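Local coordinates for protein SAG family member (Sag19) (Eimeria tenella, PDB 6ZZB) that is a surface antigen of the parasite whose molecular function is unknown, a member of the SAG family with a CAP-like fold, at residues Thr42-Asp47 / Ala194-Cys199. Numbering follows the deposited sequence.
Sequences TPPQAD and AATKDC
Lys197 runs its extended side chain between Gln45 and Asp47, beside the first and obliquely across the second. Its chi1 of 64° sets CG between the backbone N and the carbonyl carbon, where Lys197 CG lies 3.6 Å from Gln45 O. The ammonium at the far end forms a salt bridge, Lys197 NZ 2.9 Å from Asp47 OD1, on the syn side but 28° out of the carboxylate plane. Lys197 CD and CE also touch Asp47 OD1, while Gln45 CB packs against Lys197 CE at 3.8 Å. Gln45 points the same way as the lysine. Beneath these side chains the two strands pair antiparallel: Asp47 N donates to Ala195 O and Ala195 N to Asp47 O, whereas Ala46 and Thr196 form a non-hydrogen-bonded pair with CA atoms 3.9 Å apart. Strand 46-48 thereby joins the mixed sheet of this CAP-like fold alongside strand 190-196, and helix 97-105 packs on Ala46, Ala194 and Thr196. Beyond the Ala46-Thr196 pair, Lys197 N donates to Gln45 O (2.9 Å), and then a side chain takes over from the backbone. Asp198 OD1 accepts the N-H of Gln45 (N to OD1 2.9 Å) on its syn side, 25° out of the carboxylate plane, and lies 3.5 Å from Pro44 CB. A water donates both to Asp198 OD2 and to Pro43 O; OD1 holds segment 42-47 directly and OD2 through the water. Pro44 CB also rests 4.0 Å from SG of Cys199, which is disulfide-bonded to Cys112.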
ATOM      1  N   THR A  42      -8.946  19.174 -14.341  1.00 22.53           N
ATOM      2  CA  THR A  42      -9.868  18.443 -13.445  1.00 21.23           C
ATOM      3  C   THR A  42      -9.095  17.234 -12.942  1.00 19.41           C
ATOM      4  O   THR A  42      -8.546  16.498 -13.747  1.00 17.50           O
ATOM      5  CB  THR A  42     -11.119  17.986 -14.189  1.00 22.60           C
ATOM      6  OG1 THR A  42     -11.745  19.174 -14.679  1.00 25.24           O
ATOM      7  CG2 THR A  42     -12.060  17.201 -13.306  1.00 23.53           C
ATOM      8  N   PRO A  43      -8.984  17.004 -11.616  1.00 18.91           N
ATOM      9  CA  PRO A  43      -8.261  15.824 -11.141  1.00 17.90           C
ATOM     10  C   PRO A  43      -9.105  14.574 -11.324  1.00 16.05           C
ATOM     11  O   PRO A  43     -10.341  14.616 -11.401  1.00 16.27           O
ATOM     12  CB  PRO A  43      -8.075  16.134  -9.654  1.00 19.10           C
ATOM     13  CG  PRO A  43      -9.329  16.875  -9.297  1.00 21.33           C
ATOM     14  CD  PRO A  43      -9.624  17.743 -10.517  1.00 20.64           C
ATOM     15  N   PRO A  44      -8.459  13.396 -11.317  1.00 15.02           N
ATOM     16  CA  PRO A  44      -9.184  12.144 -11.238  1.00 14.95           C
ATOM     17  C   PRO A  44      -9.909  12.088  -9.890  1.00 15.01           C
ATOM     18  O   PRO A  44      -9.550  12.795  -8.966  1.00 15.89           O
ATOM     19  CB  PRO A  44      -8.096  11.087 -11.313  1.00 14.45           C
ATOM     20  CG  PRO A  44      -6.892  11.763 -10.721  1.00 14.20           C
ATOM     21  CD  PRO A  44      -7.010  13.201 -11.182  1.00 15.10           C
ATOM     22  N   GLN A  45     -10.928  11.260  -9.863  1.00 15.30           N
ATOM     23  CA  GLN A  45     -11.713  10.990  -8.647  1.00 17.45           C
ATOM     24  C   GLN A  45     -11.387   9.595  -8.142  1.00 15.48           C
ATOM     25  O   GLN A  45     -11.035   8.724  -8.938  1.00 16.41           O
ATOM     26  CB  GLN A  45     -13.199  11.115  -8.955  1.00 20.87           C
ATOM     27  CG  GLN A  45     -13.634  12.552  -9.219  1.00 25.76           C
ATOM     28  CD  GLN A  45     -15.132  12.684  -9.096  1.00 31.04           C
ATOM     29  OE1 GLN A  45     -15.887  11.902  -9.666  1.00 36.28           O
ATOM     30  NE2 GLN A  45     -15.567  13.639  -8.292  1.00 38.52           N
ATOM     31  N   ALA A  46     -11.498   9.407  -6.845  1.00 14.98           N
ATOM     32  CA  ALA A  46     -11.223   8.098  -6.219  1.00 14.41           C
ATOM     33  C   ALA A  46     -12.468   7.620  -5.478  1.00 15.19           C
ATOM     34  O   ALA A  46     -13.187   8.437  -4.937  1.00 18.54           O
ATOM     35  CB  ALA A  46     -10.040   8.186  -5.286  1.00 14.49           C
ATOM     36  N   ASP A  47     -12.628   6.312  -5.441  1.00 13.87           N
ATOM     37  CA  ASP A  47     -13.672   5.582  -4.683  1.00 15.92           C
ATOM     38  C   ASP A  47     -12.983   4.850  -3.543  1.00 14.00           C
ATOM     39  O   ASP A  47     -11.863   4.348  -3.714  1.00 12.49           O
ATOM     40  CB  ASP A  47     -14.431   4.568  -5.548  1.00 18.88           C
ATOM     41  CG  ASP A  47     -15.603   5.174  -6.295  1.00 24.95           C
ATOM     42  OD1 ASP A  47     -15.731   6.420  -6.260  1.00 27.79           O
ATOM     43  OD2 ASP A  47     -16.368   4.395  -6.892  1.00 28.99           O
ATOM     44  N   ALA A 194      -8.343   2.940  -1.251  1.00  9.59           N
ATOM     45  CA  ALA A 194      -9.079   3.730  -2.235  1.00 10.57           C
ATOM     46  C   ALA A 194      -8.363   3.647  -3.562  1.00 10.51           C
ATOM     47  O   ALA A 194      -7.132   3.410  -3.591  1.00 10.30           O
ATOM     48  CB  ALA A 194      -9.214   5.163  -1.787  1.00 10.83           C
ATOM     49  N   ALA A 195      -9.072   3.838  -4.650  1.00 10.33           N
ATOM     50  CA  ALA A 195      -8.442   3.814  -5.979  1.00 10.52           C
ATOM     51  C   ALA A 195      -9.042   4.905  -6.833  1.00 11.13           C
ATOM     52  O   ALA A 195     -10.267   5.146  -6.765  1.00 11.68           O
ATOM     53  CB  ALA A 195      -8.631   2.492  -6.650  1.00 11.23           C
ATOM     54  N   THR A 196      -8.217   5.534  -7.643  1.00 10.51           N
ATOM     55  CA  THR A 196      -8.790   6.389  -8.699  1.00 11.08           C
ATOM     56  C   THR A 196      -9.582   5.532  -9.680  1.00 12.47           C
ATOM     57  O   THR A 196      -9.263   4.366  -9.904  1.00 12.81           O
ATOM     58  CB  THR A 196      -7.713   7.221  -9.385  1.00 11.17           C
ATOM     59  OG1 THR A 196      -6.788   6.386 -10.064  1.00 11.17           O
ATOM     60  CG2 THR A 196      -6.989   8.124  -8.410  1.00 11.78           C
ATOM     61  N   LYS A 197     -10.635   6.136 -10.242  1.00 13.87           N
ATOM     62  CA  LYS A 197     -11.611   5.345 -11.021  1.00 16.96           C
ATOM     63  C   LYS A 197     -11.752   5.850 -12.453  1.00 17.92           C
ATOM     64  O   LYS A 197     -12.330   5.108 -13.249  1.00 22.04           O
ATOM     65  CB  LYS A 197     -12.977   5.357 -10.330  1.00 20.30           C
ATOM     66  CG  LYS A 197     -13.659   6.712 -10.235  1.00 24.23           C
ATOM     67  CD  LYS A 197     -15.020   6.679  -9.553  1.00 28.89           C
ATOM     68  CE  LYS A 197     -15.470   8.067  -9.171  1.00 33.62           C
ATOM     69  NZ  LYS A 197     -16.738   8.044  -8.410  1.00 37.43           N
ATOM     70  N   ASP A 198     -11.235   7.023 -12.796  1.00 15.86           N
ATOM     71  CA  ASP A 198     -11.680   7.690 -14.046  1.00 16.28           C
ATOM     72  C   ASP A 198     -10.500   8.286 -14.819  1.00 16.19           C
ATOM     73  O   ASP A 198     -10.759   9.051 -15.771  1.00 16.43           O
ATOM     74  CB  ASP A 198     -12.761   8.714 -13.736  1.00 16.69           C
ATOM     75  CG  ASP A 198     -12.312   9.860 -12.866  1.00 17.43           C
ATOM     76  OD1 ASP A 198     -11.163   9.783 -12.340  1.00 16.43           O
ATOM     77  OD2 ASP A 198     -13.092  10.820 -12.701  1.00 20.36           O
ATOM     78  N   CYS A 199      -9.251   7.946 -14.516  1.00 14.26           N
ATOM     79  CA  CYS A 199      -8.121   8.364 -15.386  1.00 15.10           C
ATOM     80  C   CYS A 199      -8.452   8.039 -16.850  1.00 15.88           C
ATOM     81  O   CYS A 199      -8.886   6.914 -17.166  1.00 16.32           O
ATOM     82  CB  CYS A 199      -6.836   7.657 -14.997  1.00 13.64           C
ATOM     83  SG  CYS A 199      -6.198   8.220 -13.392  1.00 13.55           S
TER
HETATM   84  O   HOH W   1     -12.488  13.400 -12.739  1.00 19.84           O